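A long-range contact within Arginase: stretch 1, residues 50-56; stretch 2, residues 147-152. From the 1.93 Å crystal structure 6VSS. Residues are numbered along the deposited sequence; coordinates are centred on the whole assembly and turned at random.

Stretch 1 (50-56) KGELMRS
Stretch 2 147-152: DEDPLR

Residues 50-56 form a segment within a longer helix, with backbone hydrogen bonds from M54 N to K50 O (3.1 Å) and from R55 N to G51 O (2.9 Å). Phi/psi stay helical throughout, from -66/-32 at K50 to -94/-25 at S56. Residues 147-152 approach as a loop that enters a strand at L151. The peptide bond before P150 is cis, and L151 N donates to E148 O at 3.0 Å, closing a compact turn. Phi/psi run -95/68 at E148, -60/137 at D149, -99/19 at P150 and -63/141 at L151. The backbones come nearest at G51 and E148, whose CA atoms lie 5.2 Å apart; together the stretches bury 298 Å².

With the E148 side chain in this conformation, there is no room for a CB at G51: an ideal one would point toward the loop and fall 2.2 Å from E148 OE1, a clash; without it, G51 CA sits 3.7 Å from that same oxygen.

The polar half of the contact centres on R55. Its CA-to-CB bond points sideways, but chi1 -86° (m), chi2 -175° (t), chi3 -39° (m) and chi4 -85° extend the chain and then bend it so that the guanidinium reaches the loop. R55 NH1 donates to E148 OE1 at 3.0 Å (N-H...O 150°), the hydrogen bond of a salt bridge, and to D149 O at 2.9 Å (147°). A weak bond from R55 NH2 to E148 OE1 (3.4 Å, 136°) supplements the first. Both acceptors lie at the guanidinium edge, near its plane, where the N-H groups point. R55 NH1 is also 3.1 Å from G51 O, but the angle is too poor for a hydrogen bond.

E148 meets the arginine by folding: chi1 -78° (m) and chi2 -68° (m), with chi3 -21°, carry its carboxylate from a sideways CA-to-CB bond to the helix. D149 contributes its backbone carbonyl to R55, while its own side chain, at chi1 99° between wells, comes no nearer to the helix than 4.5 Å, from D149 OD2 to R55 CD.

The apolar half is buried. M54 points its CA-to-CB bond toward the loop, placing CB 3.8 Å from P150 CG, whose ring is C-gamma endo. Its chi1 -53° (m), chi2 -45° (m) and chi3 159° (t) then lead the thioether end away, leaving M54 CG 4.1 Å from L151 CD2. L151, at chi1 -56° (m) and chi2 -168° (t), brings CD1 to 4.0 Å from G51 N and 4.3 Å from K50 CB. K50 (m, m, t, p) directs its amine away, to a hydrogen bond elsewhere in the structure.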

# COMPACT_ATOMS: atom_id res chain seq x y z
N LYS B 50 3.03 -35.72 -18.23
CA LYS B 50 3.69 -35.75 -16.90
C LYS B 50 3.75 -37.19 -16.38
O LYS B 50 4.79 -37.53 -15.81
CB LYS B 50 3.03 -34.72 -15.99
CG LYS B 50 3.23 -33.29 -16.47
CD LYS B 50 4.67 -32.99 -16.74
CE LYS B 50 4.96 -31.54 -17.01
NZ LYS B 50 4.68 -30.68 -15.84
N GLY B 51 2.76 -38.04 -16.70
CA GLY B 51 2.79 -39.45 -16.28
C GLY B 51 3.93 -40.24 -16.94
O GLY B 51 4.63 -40.99 -16.26
N GLU B 52 4.08 -40.11 -18.26
CA GLU B 52 5.13 -40.76 -19.08
C GLU B 52 6.47 -40.26 -18.59
O GLU B 52 7.37 -41.05 -18.44
CB GLU B 52 4.98 -40.38 -20.56
CG GLU B 52 3.83 -41.09 -21.26
CD GLU B 52 3.59 -40.67 -22.71
OE1 GLU B 52 2.50 -41.01 -23.25
OE2 GLU B 52 4.50 -40.03 -23.32
N LEU B 53 6.58 -38.95 -18.36
CA LEU B 53 7.85 -38.37 -17.90
C LEU B 53 8.26 -39.12 -16.62
O LEU B 53 9.35 -39.70 -16.57
CB LEU B 53 7.69 -36.87 -17.68
CG LEU B 53 8.90 -36.21 -17.05
CD1 LEU B 53 10.16 -36.62 -17.79
CD2 LEU B 53 8.75 -34.70 -17.05
N MET B 54 7.40 -39.12 -15.62
CA MET B 54 7.78 -39.76 -14.34
C MET B 54 8.05 -41.24 -14.58
O MET B 54 9.06 -41.73 -14.04
CB MET B 54 6.68 -39.61 -13.30
CG MET B 54 6.26 -38.19 -13.11
SD MET B 54 7.58 -36.98 -12.99
CE MET B 54 6.61 -35.54 -13.42
N ARG B 55 7.17 -41.92 -15.34
CA ARG B 55 7.30 -43.38 -15.58
C ARG B 55 8.61 -43.63 -16.36
O ARG B 55 9.15 -44.76 -16.28
CB ARG B 55 6.08 -43.98 -16.28
CG ARG B 55 4.98 -44.37 -15.31
CD ARG B 55 3.80 -45.09 -15.93
NE ARG B 55 3.40 -44.57 -17.23
CZ ARG B 55 2.58 -43.54 -17.44
NH1 ARG B 55 2.10 -42.83 -16.43
NH2 ARG B 55 2.27 -43.19 -18.67
N SER B 56 9.16 -42.64 -17.05
CA SER B 56 10.42 -42.93 -17.75
C SER B 56 11.62 -42.53 -16.87
O SER B 56 12.68 -43.17 -17.00
CB SER B 56 10.39 -42.36 -19.11
OG SER B 56 10.27 -40.99 -19.02
N ASP B 147 -5.57 -41.26 -12.95
CA ASP B 147 -5.44 -42.40 -13.89
C ASP B 147 -4.01 -42.49 -14.39
O ASP B 147 -3.68 -43.58 -14.91
CB ASP B 147 -6.30 -42.26 -15.16
CG ASP B 147 -7.73 -42.70 -14.98
OD1 ASP B 147 -8.03 -43.36 -13.95
OD2 ASP B 147 -8.55 -42.30 -15.83
N GLU B 148 -3.24 -41.40 -14.31
CA GLU B 148 -1.84 -41.38 -14.76
C GLU B 148 -0.88 -41.63 -13.59
O GLU B 148 -0.09 -40.76 -13.33
CB GLU B 148 -1.54 -40.02 -15.41
CG GLU B 148 -2.09 -39.93 -16.82
CD GLU B 148 -1.38 -40.84 -17.80
OE1 GLU B 148 -0.23 -41.26 -17.54
OE2 GLU B 148 -2.01 -41.15 -18.82
N ASP B 149 -0.89 -42.84 -13.04
CA ASP B 149 0.03 -43.17 -11.92
C ASP B 149 1.45 -42.97 -12.44
O ASP B 149 1.71 -43.37 -13.58
CB ASP B 149 -0.16 -44.62 -11.47
CG ASP B 149 0.89 -45.57 -12.05
OD1 ASP B 149 2.03 -45.56 -11.55
OD2 ASP B 149 0.55 -46.29 -13.01
N PRO B 150 2.38 -42.36 -11.67
CA PRO B 150 2.27 -42.24 -10.22
C PRO B 150 1.74 -40.87 -9.79
O PRO B 150 1.97 -40.51 -8.65
CB PRO B 150 3.74 -42.38 -9.81
CG PRO B 150 4.49 -41.66 -10.91
CD PRO B 150 3.64 -41.81 -12.16
N LEU B 151 1.10 -40.13 -10.70
CA LEU B 151 0.61 -38.76 -10.39
C LEU B 151 -0.44 -38.85 -9.29
O LEU B 151 -1.32 -39.76 -9.36
CB LEU B 151 -0.02 -38.11 -11.61
CG LEU B 151 0.86 -38.01 -12.86
CD1 LEU B 151 0.18 -37.09 -13.86
CD2 LEU B 151 2.26 -37.54 -12.52
N ARG B 152 -0.41 -37.89 -8.38
CA ARG B 152 -1.41 -37.71 -7.30
C ARG B 152 -1.83 -36.22 -7.31
O ARG B 152 -0.97 -35.36 -7.34
CB ARG B 152 -0.90 -38.21 -5.95
CG ARG B 152 -0.76 -39.72 -5.87
CD ARG B 152 -0.57 -40.19 -4.45
NE ARG B 152 -0.18 -41.59 -4.45
CZ ARG B 152 -0.23 -42.43 -3.44
NH1 ARG B 152 -0.67 -42.04 -2.26
NH2 ARG B 152 0.16 -43.67 -3.61